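Local coordinates for protein MdcD (Pseudomonas aeruginosa, PDB 5VIP) that is the beta subunit of a biotin-independent malonate decarboxylase and probably acts in decarboxylating the malonyl group carried on an acyl carrier protein, at residues Leu25-Leu34 against Val60-Ala71; Ala112-Gly120 against Val149-Phe160. One frame throughout, in Å; residues are numbered along the deposited sequence.

Interaction 1 of 2, residues Leu25-Leu34 against Val60-Ala71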
loop_
_atom_site.group_PDB
_atom_site.type_symbol
_atom_site.label_atom_id
_atom_site.label_comp_id
_atom_site.label_asym_id
_atom_site.label_seq_id
_atom_site.Cartn_x
_atom_site.Cartn_y
_atom_site.Cartn_z
ATOM N N LEU B 25 -15.735 -21.374 -2.055
ATOM C CA LEU B 25 -15.468 -20.997 -0.659
ATOM C C LEU B 25 -16.717 -20.494 0.082
ATOM O O LEU B 25 -16.868 -20.752 1.276
ATOM C CB LEU B 25 -14.361 -19.941 -0.589
ATOM C CG LEU B 25 -12.952 -20.411 -0.952
ATOM C CD1 LEU B 25 -11.956 -19.239 -0.909
ATOM C CD2 LEU B 25 -12.490 -21.544 -0.027
ATOM N N LEU B 26 -17.604 -19.790 -0.623
ATOM C CA LEU B 26 -18.820 -19.234 -0.008
ATOM C C LEU B 26 -19.829 -20.349 0.232
ATOM O O LEU B 26 -19.817 -21.355 -0.489
ATOM C CB LEU B 26 -19.414 -18.138 -0.898
ATOM C CG LEU B 26 -18.633 -16.823 -0.928
ATOM C CD1 LEU B 26 -19.100 -15.891 -2.051
ATOM C CD2 LEU B 26 -18.768 -16.136 0.413
ATOM N N ASP B 27 -20.671 -20.196 1.258
ATOM C CA ASP B 27 -21.672 -21.220 1.577
ATOM C C ASP B 27 -22.485 -21.567 0.330
ATOM O O ASP B 27 -22.808 -20.688 -0.476
ATOM C CB ASP B 27 -22.629 -20.763 2.698
ATOM C CG ASP B 27 -21.936 -20.553 4.052
ATOM O OD1 ASP B 27 -20.729 -20.860 4.196
ATOM O OD2 ASP B 27 -22.623 -20.067 4.983
ATOM N N ALA B 28 -22.816 -22.847 0.173
ATOM C CA ALA B 28 -23.573 -23.311 -0.981
ATOM C C ALA B 28 -24.896 -22.566 -1.117
ATOM O O ALA B 28 -25.629 -22.388 -0.138
ATOM C CB ALA B 28 -23.820 -24.819 -0.893
ATOM N N GLY B 29 -25.189 -22.129 -2.339
ATOM C CA GLY B 29 -26.391 -21.352 -2.612
ATOM C C GLY B 29 -26.342 -19.875 -2.235
ATOM O O GLY B 29 -27.324 -19.165 -2.463
ATOM N N SER B 30 -25.226 -19.393 -1.673
ATOM C CA SER B 30 -25.131 -17.971 -1.297
ATOM C C SER B 30 -24.355 -17.099 -2.299
ATOM O O SER B 30 -24.476 -15.870 -2.278
ATOM C CB SER B 30 -24.484 -17.812 0.087
ATOM O OG SER B 30 -23.079 -18.017 0.011
ATOM N N PHE B 31 -23.553 -17.728 -3.157
ATOM C CA PHE B 31 -22.702 -17.005 -4.104
ATOM C C PHE B 31 -23.496 -16.105 -5.055
ATOM O O PHE B 31 -24.353 -16.556 -5.801
ATOM C CB PHE B 31 -21.855 -17.986 -4.918
ATOM C CG PHE B 31 -21.036 -17.334 -6.001
ATOM C CD1 PHE B 31 -19.792 -16.801 -5.720
ATOM C CD2 PHE B 31 -21.509 -17.258 -7.301
ATOM C CE1 PHE B 31 -19.023 -16.209 -6.722
ATOM C CE2 PHE B 31 -20.753 -16.651 -8.302
ATOM C CZ PHE B 31 -19.509 -16.124 -8.005
ATOM N N ARG B 32 -23.157 -14.830 -5.042
ATOM C CA ARG B 32 -23.872 -13.818 -5.795
ATOM C C ARG B 32 -22.837 -12.847 -6.360
ATOM O O ARG B 32 -22.262 -12.059 -5.597
ATOM C CB ARG B 32 -24.863 -13.129 -4.845
ATOM C CG ARG B 32 -25.815 -12.168 -5.444
ATOM C CD ARG B 32 -26.998 -11.914 -4.499
ATOM N NE ARG B 32 -26.650 -11.338 -3.191
ATOM C CZ ARG B 32 -26.317 -10.062 -2.991
ATOM N NH1 ARG B 32 -26.235 -9.225 -4.018
ATOM N NH2 ARG B 32 -26.047 -9.625 -1.764
ATOM N N GLU B 33 -22.561 -12.900 -7.662
ATOM C CA GLU B 33 -21.526 -12.022 -8.220
ATOM C C GLU B 33 -22.014 -10.609 -8.559
ATOM O O GLU B 33 -23.031 -10.434 -9.233
ATOM C CB GLU B 33 -20.891 -12.651 -9.465
ATOM C CG GLU B 33 -19.762 -11.776 -10.004
ATOM C CD GLU B 33 -18.953 -12.412 -11.121
ATOM O OE1 GLU B 33 -19.239 -13.578 -11.489
ATOM O OE2 GLU B 33 -18.006 -11.739 -11.614
ATOM N N LEU B 34 -21.282 -9.601 -8.083
ATOM C CA LEU B 34 -21.614 -8.205 -8.374
ATOM C C LEU B 34 -20.874 -7.733 -9.612
ATOM O O LEU B 34 -19.767 -8.191 -9.880
ATOM C CB LEU B 34 -21.257 -7.291 -7.204
ATOM C CG LEU B 34 -21.690 -7.726 -5.802
ATOM C CD1 LEU B 34 -21.403 -6.604 -4.804
ATOM C CD2 LEU B 34 -23.166 -8.114 -5.754
ATOM N N VAL B 60 -13.215 -10.844 -9.671
ATOM C CA VAL B 60 -14.530 -11.288 -9.256
ATOM C C VAL B 60 -14.865 -10.689 -7.891
ATOM O O VAL B 60 -14.121 -10.878 -6.931
ATOM C CB VAL B 60 -14.606 -12.823 -9.172
ATOM C CG1 VAL B 60 -16.027 -13.268 -8.791
ATOM C CG2 VAL B 60 -14.179 -13.450 -10.497
ATOM N N VAL B 61 -15.954 -9.941 -7.804
ATOM C CA VAL B 61 -16.439 -9.514 -6.499
ATOM C C VAL B 61 -17.751 -10.232 -6.258
ATOM O O VAL B 61 -18.677 -10.149 -7.080
ATOM C CB VAL B 61 -16.635 -7.994 -6.402
ATOM C CG1 VAL B 61 -17.431 -7.652 -5.146
ATOM C CG2 VAL B 61 -15.277 -7.297 -6.397
ATOM N N ALA B 62 -17.826 -10.959 -5.149
ATOM C CA ALA B 62 -19.016 -11.759 -4.882
ATOM C C ALA B 62 -19.505 -11.566 -3.469
ATOM O O ALA B 62 -18.711 -11.417 -2.544
ATOM C CB ALA B 62 -18.731 -13.227 -5.141
ATOM N N ARG B 63 -20.823 -11.568 -3.310
ATOM C CA ARG B 63 -21.445 -11.535 -2.000
ATOM C C ARG B 63 -21.893 -12.948 -1.653
ATOM O O ARG B 63 -22.127 -13.779 -2.539
ATOM C CB ARG B 63 -22.614 -10.553 -1.987
ATOM C CG ARG B 63 -22.180 -9.083 -2.006
ATOM C CD ARG B 63 -21.779 -8.630 -0.596
ATOM N NE ARG B 63 -22.945 -8.076 0.083
ATOM C CZ ARG B 63 -23.294 -8.322 1.333
ATOM N NH1 ARG B 63 -22.560 -9.125 2.103
ATOM N NH2 ARG B 63 -24.392 -7.756 1.814
ATOM N N GLY B 64 -21.973 -13.244 -0.361
ATOM C CA GLY B 64 -22.373 -14.572 0.059
ATOM C C GLY B 64 -22.325 -14.692 1.559
ATOM O O GLY B 64 -22.267 -13.675 2.266
ATOM N N LEU B 65 -22.366 -15.933 2.036
ATOM C CA LEU B 65 -22.252 -16.217 3.461
ATOM C C LEU B 65 -21.011 -17.062 3.699
ATOM O O LEU B 65 -20.639 -17.899 2.864
ATOM C CB LEU B 65 -23.497 -16.945 3.987
ATOM C CG LEU B 65 -24.835 -16.219 3.852
ATOM C CD1 LEU B 65 -25.967 -17.218 4.194
ATOM C CD2 LEU B 65 -24.875 -15.008 4.766
ATOM N N LEU B 66 -20.364 -16.837 4.833
ATOM C CA LEU B 66 -19.268 -17.702 5.274
ATOM C C LEU B 66 -19.658 -18.255 6.638
ATOM O O LEU B 66 -19.650 -17.523 7.622
ATOM C CB LEU B 66 -17.936 -16.932 5.338
ATOM C CG LEU B 66 -17.315 -16.615 3.962
ATOM C CD1 LEU B 66 -16.131 -15.654 4.067
ATOM C CD2 LEU B 66 -16.887 -17.903 3.251
ATOM N N ASP B 67 -20.040 -19.531 6.673
ATOM C CA ASP B 67 -20.605 -20.161 7.876
ATOM C C ASP B 67 -21.792 -19.364 8.420
ATOM O O ASP B 67 -21.899 -19.133 9.621
ATOM C CB ASP B 67 -19.527 -20.315 8.962
ATOM C CG ASP B 67 -19.830 -21.440 9.945
ATOM O OD1 ASP B 67 -20.611 -22.361 9.607
ATOM O OD2 ASP B 67 -19.271 -21.401 11.063
ATOM N N GLY B 68 -22.674 -18.930 7.526
ATOM C CA GLY B 68 -23.850 -18.178 7.925
ATOM C C GLY B 68 -23.635 -16.691 8.157
ATOM O O GLY B 68 -24.597 -15.973 8.414
ATOM N N GLN B 69 -22.388 -16.226 8.062
ATOM C CA GLN B 69 -22.058 -14.829 8.342
ATOM C C GLN B 69 -21.922 -14.035 7.046
ATOM O O GLN B 69 -21.398 -14.545 6.060
ATOM C CB GLN B 69 -20.763 -14.729 9.161
ATOM C CG GLN B 69 -20.848 -15.398 10.519
ATOM C CD GLN B 69 -21.778 -14.661 11.463
ATOM O OE1 GLN B 69 -21.612 -13.469 11.724
ATOM N NE2 GLN B 69 -22.762 -15.364 11.965
ATOM N N PRO B 70 -22.427 -12.794 7.037
ATOM C CA PRO B 70 -22.375 -11.966 5.823
ATOM C C PRO B 70 -20.927 -11.763 5.384
ATOM O O PRO B 70 -20.048 -11.571 6.224
ATOM C CB PRO B 70 -23.017 -10.645 6.258
ATOM C CG PRO B 70 -22.831 -10.620 7.792
ATOM C CD PRO B 70 -22.959 -12.059 8.203
ATOM N N ALA B 71 -20.693 -11.839 4.079
ATOM C CA ALA B 71 -19.341 -11.833 3.542
ATOM C C ALA B 71 -19.272 -11.194 2.153
ATOM O O ALA B 71 -20.269 -11.130 1.411
ATOM C CB ALA B 71 -18.795 -13.256 3.480
HETATM O O HOH W 1 -17.436 -9.287 -10.302
#
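L26 lays its two methyl branches along the strand that runs through A62, G64 and L66, and this is the tightly packed side of the contact. CD1 stops 4.1 Å from the CB of A62, while CD2 reaches the CD2 of L66 and the CB of A71. F31 closes in from further along: its CG lies anti to the backbone N (chi1 175°), which folds the ring back until CE1 is 3.4 Å from the CB of A62. A small residue suits that spot. Glycine suits position 64 too, because a CB would collide with CD1 of L26 and OG of S30.

S30 and D27 supply the polar grip. The OG of S30 gives its hydrogen to the O of D27 and accepts the N-H of L65, 3.0 Å from that nitrogen, so one hydroxyl ties its own turn to the strand. The carboxylate of D27 faces the type I' turn between L66 and Q69. Through their syn lone pairs, OD1 takes the N-H of D67 at 2.9 Å and OD2 that of G68 at 2.8 Å.

Past S30, where strand 32-34 begins, R32 and R63 form an antiparallel hydrogen-bonded pair, with the N of R63 2.7 Å from the O of R32. Their side chains leave on the looser, more exposed side, lying alongside each other with the CB of R63 over one face of the R32 guanidinium. The two guanidinium planes are 73° apart. Both groups engage backbone of a different protein's chain, probably easing the closeness of like charges, whereas E33 pairs with R19. The chemistry implies that the approach to the edge strand is held by carbon packing and by a carboxylate gripping the neighbouring hairpin turn, while one arginine from each strand reaches a partner protein.

Interaction 2 of 2, residues Ala112-Gly120 against Val149-Phe160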
loop_
_atom_site.group_PDB
_atom_site.type_symbol
_atom_site.label_atom_id
_atom_site.label_comp_id
_atom_site.label_asym_id
_atom_site.label_seq_id
_atom_site.Cartn_x
_atom_site.Cartn_y
_atom_site.Cartn_z
ATOM N N ALA B 112 -14.549 -9.731 4.967
ATOM C CA ALA B 112 -13.981 -9.655 3.628
ATOM C C ALA B 112 -12.873 -10.687 3.440
ATOM O O ALA B 112 -11.968 -10.821 4.282
ATOM C CB ALA B 112 -13.441 -8.237 3.337
ATOM N N LEU B 113 -12.951 -11.401 2.322
ATOM C CA LEU B 113 -12.006 -12.446 1.965
ATOM C C LEU B 113 -11.357 -12.090 0.631
ATOM O O LEU B 113 -12.058 -11.864 -0.374
ATOM C CB LEU B 113 -12.715 -13.798 1.872
ATOM C CG LEU B 113 -11.946 -15.027 1.388
ATOM C CD1 LEU B 113 -10.761 -15.334 2.312
ATOM C CD2 LEU B 113 -12.884 -16.209 1.325
ATOM N N LEU B 114 -10.025 -12.013 0.632
ATOM C CA LEU B 114 -9.272 -11.605 -0.558
ATOM C C LEU B 114 -8.479 -12.777 -1.122
ATOM O O LEU B 114 -7.616 -13.329 -0.440
ATOM C CB LEU B 114 -8.309 -10.449 -0.229
ATOM C CG LEU B 114 -8.934 -9.189 0.361
ATOM C CD1 LEU B 114 -7.836 -8.159 0.702
ATOM C CD2 LEU B 114 -9.927 -8.605 -0.639
ATOM N N LEU B 115 -8.757 -13.126 -2.377
ATOM C CA LEU B 115 -7.982 -14.139 -3.085
ATOM C C LEU B 115 -7.004 -13.438 -4.030
ATOM O O LEU B 115 -7.382 -12.977 -5.117
ATOM C CB LEU B 115 -8.907 -15.080 -3.862
ATOM C CG LEU B 115 -9.465 -16.318 -3.141
ATOM C CD1 LEU B 115 -9.874 -16.076 -1.687
ATOM C CD2 LEU B 115 -10.618 -16.935 -3.925
ATOM N N LEU B 116 -5.745 -13.368 -3.615
ATOM C CA LEU B 116 -4.775 -12.487 -4.262
ATOM C C LEU B 116 -3.830 -13.204 -5.223
ATOM O O LEU B 116 -2.786 -13.719 -4.818
ATOM C CB LEU B 116 -3.962 -11.760 -3.186
ATOM C CG LEU B 116 -4.817 -10.905 -2.245
ATOM C CD1 LEU B 116 -3.966 -10.180 -1.207
ATOM C CD2 LEU B 116 -5.643 -9.909 -3.040
ATOM N N GLU B 117 -4.200 -13.232 -6.499
ATOM C CA GLU B 117 -3.325 -13.759 -7.545
ATOM C C GLU B 117 -3.010 -12.596 -8.462
ATOM O O GLU B 117 -3.805 -12.271 -9.329
ATOM C CB GLU B 117 -3.994 -14.893 -8.324
ATOM C CG GLU B 117 -4.371 -16.103 -7.462
ATOM C CD GLU B 117 -3.154 -16.752 -6.805
ATOM O OE1 GLU B 117 -3.224 -17.080 -5.591
ATOM O OE2 GLU B 117 -2.135 -16.946 -7.509
ATOM N N THR B 118 -1.873 -11.952 -8.248
ATOM C CA THR B 118 -1.614 -10.690 -8.922
ATOM C C THR B 118 -0.123 -10.371 -8.953
ATOM O O THR B 118 0.641 -10.752 -8.056
ATOM C CB THR B 118 -2.398 -9.542 -8.237
ATOM O OG1 THR B 118 -2.220 -8.318 -8.964
ATOM C CG2 THR B 118 -1.949 -9.364 -6.780
ATOM N N GLY B 119 0.298 -9.671 -10.001
ATOM C CA GLY B 119 1.704 -9.341 -10.158
ATOM C C GLY B 119 2.036 -7.862 -10.196
ATOM O O GLY B 119 3.212 -7.486 -10.294
ATOM N N GLY B 120 1.019 -7.014 -10.118
ATOM C CA GLY B 120 1.249 -5.581 -10.086
ATOM C C GLY B 120 0.149 -4.788 -10.761
ATOM O O GLY B 120 -1.009 -5.176 -10.720
ATOM N N VAL B 149 -9.578 -9.200 7.972
ATOM C CA VAL B 149 -9.583 -9.553 6.557
ATOM C C VAL B 149 -8.677 -10.762 6.417
ATOM O O VAL B 149 -7.575 -10.784 6.968
ATOM C CB VAL B 149 -9.077 -8.410 5.666
ATOM C CG1 VAL B 149 -9.019 -8.859 4.205
ATOM C CG2 VAL B 149 -9.967 -7.169 5.836
ATOM N N VAL B 150 -9.149 -11.778 5.709
ATOM C CA VAL B 150 -8.335 -12.948 5.441
ATOM C C VAL B 150 -7.867 -12.876 3.997
ATOM O O VAL B 150 -8.670 -12.645 3.100
ATOM C CB VAL B 150 -9.111 -14.250 5.692
ATOM C CG1 VAL B 150 -8.276 -15.457 5.292
ATOM C CG2 VAL B 150 -9.533 -14.339 7.161
ATOM N N ALA B 151 -6.563 -13.057 3.793
ATOM C CA ALA B 151 -5.983 -13.115 2.454
ATOM C C ALA B 151 -5.488 -14.515 2.169
ATOM O O ALA B 151 -4.744 -15.091 2.960
ATOM C CB ALA B 151 -4.832 -12.127 2.316
ATOM N N VAL B 152 -5.888 -15.039 1.019
ATOM C CA VAL B 152 -5.502 -16.370 0.585
ATOM C C VAL B 152 -4.642 -16.213 -0.671
ATOM O O VAL B 152 -5.054 -15.581 -1.655
ATOM C CB VAL B 152 -6.741 -17.251 0.304
ATOM C CG1 VAL B 152 -6.353 -18.552 -0.359
ATOM C CG2 VAL B 152 -7.514 -17.504 1.625
ATOM N N ILE B 153 -3.431 -16.751 -0.606
ATOM C CA ILE B 153 -2.501 -16.720 -1.734
ATOM C C ILE B 153 -2.190 -18.172 -2.073
ATOM O O ILE B 153 -1.510 -18.852 -1.312
ATOM C CB ILE B 153 -1.217 -15.956 -1.391
ATOM C CG1 ILE B 153 -1.569 -14.570 -0.849
ATOM C CG2 ILE B 153 -0.315 -15.857 -2.613
ATOM C CD1 ILE B 153 -0.512 -14.008 0.048
ATOM N N ALA B 154 -2.735 -18.671 -3.170
ATOM C CA ALA B 154 -2.640 -20.106 -3.431
ATOM C C ALA B 154 -1.790 -20.430 -4.644
ATOM O O ALA B 154 -1.412 -21.583 -4.842
ATOM C CB ALA B 154 -4.038 -20.715 -3.604
ATOM N N GLY B 155 -1.469 -19.429 -5.453
ATOM C CA GLY B 155 -0.823 -19.706 -6.719
ATOM C C GLY B 155 -1.848 -20.040 -7.799
ATOM O O GLY B 155 -3.045 -20.199 -7.517
ATOM N N PRO B 156 -1.381 -20.200 -9.045
ATOM C CA PRO B 156 0.041 -20.260 -9.420
ATOM C C PRO B 156 0.734 -18.903 -9.620
ATOM O O PRO B 156 1.961 -18.852 -9.637
ATOM C CB PRO B 156 0.008 -21.036 -10.739
ATOM C CG PRO B 156 -1.320 -20.661 -11.345
ATOM C CD PRO B 156 -2.276 -20.443 -10.194
ATOM N N VAL B 157 -0.020 -17.822 -9.777
ATOM C CA VAL B 157 0.603 -16.519 -9.956
ATOM C C VAL B 157 1.240 -16.048 -8.642
ATOM O O VAL B 157 2.353 -15.517 -8.628
ATOM C CB VAL B 157 -0.410 -15.468 -10.463
ATOM C CG1 VAL B 157 0.217 -14.090 -10.514
ATOM C CG2 VAL B 157 -0.952 -15.863 -11.834
ATOM N N GLY B 158 0.554 -16.281 -7.528
ATOM C CA GLY B 158 1.012 -15.741 -6.263
ATOM C C GLY B 158 0.745 -14.245 -6.199
ATOM O O GLY B 158 -0.048 -13.709 -6.979
ATOM N N CYS B 159 1.403 -13.560 -5.270
ATOM C CA CYS B 159 1.075 -12.167 -4.996
ATOM C C CYS B 159 2.325 -11.308 -4.910
ATOM O O CYS B 159 3.127 -11.473 -3.987
ATOM C CB CYS B 159 0.280 -12.060 -3.686
ATOM S SG CYS B 159 -0.277 -10.398 -3.274
ATOM N N PHE B 160 2.465 -10.382 -5.856
ATOM C CA PHE B 160 3.620 -9.499 -5.939
ATOM C C PHE B 160 3.172 -8.069 -6.156
ATOM O O PHE B 160 2.056 -7.819 -6.618
ATOM C CB PHE B 160 4.567 -9.928 -7.080
ATOM C CG PHE B 160 5.317 -11.189 -6.792
ATOM C CD1 PHE B 160 4.783 -12.424 -7.128
ATOM C CD2 PHE B 160 6.540 -11.146 -6.148
ATOM C CE1 PHE B 160 5.478 -13.599 -6.842
ATOM C CE2 PHE B 160 7.236 -12.308 -5.857
ATOM C CZ PHE B 160 6.707 -13.536 -6.202
HETATM O O HOH W 2 -5.179 -16.833 -4.087
#
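V149 touches L114 first, its CG1 lying 3.8 Å from CD1 of the leucine, and V150 then starts the ladder with a weak bond from its N to the O of A112. The O of V150 receives the N of L114 at 2.9 Å, and V152 continues the pattern, giving its N-H to L114 and accepting that of L116. V150 and V152 turn the same way and meet L113 CD1, whereas A151 lies on the other face, small enough for its CB to lie 4.1 Å from CD1 of L116. These parallel neighbours are the two strands of a beta-alpha-beta crossover through helix 126-143, in the core of a crotonase-like fold.

After I153 the strands part, and E117 fills the gap. Its chain bends at chi2 (-61°), which carries the carboxylate into the loop. OE1 of E117 lies 2.9 Å from the N of A154 and 2.9 Å from the N of G155, accepting both N-H groups. A water also bridges OE1 to the O of V152. V157 sets CG1 against the backbone of T118. G158 gives its N-H to OE2 of E117 at 2.8 Å, 34° out of the carboxylate plane, and its O accepts from the N of T118. C159 rests SG on CB of L116, and F160 gives its N-H to the O of T118.

Overall arrangement
From the N terminus, the chain passes through helix 18-25 into residues 25-34, and interaction 1 closes when strand 59-66 returns beside strand 32-34 at the edge of the mixed sheet within this chain. Strand 69-76 then leads inward, and helix 87-105 precedes strand 111-115, where interaction 2 opens. It closes after helix 126-143, when strand 150-153 lines up alongside. The two loops follow one another in series, neither nesting nor crossing. Their centres are 18 Å apart, with strand 69-76 between strands 59-66 and 111-115. L25 nevertheless joins them directly, packing its CD1 on L113 and L115, so helix 18-25 links the sheet's edge to its middle.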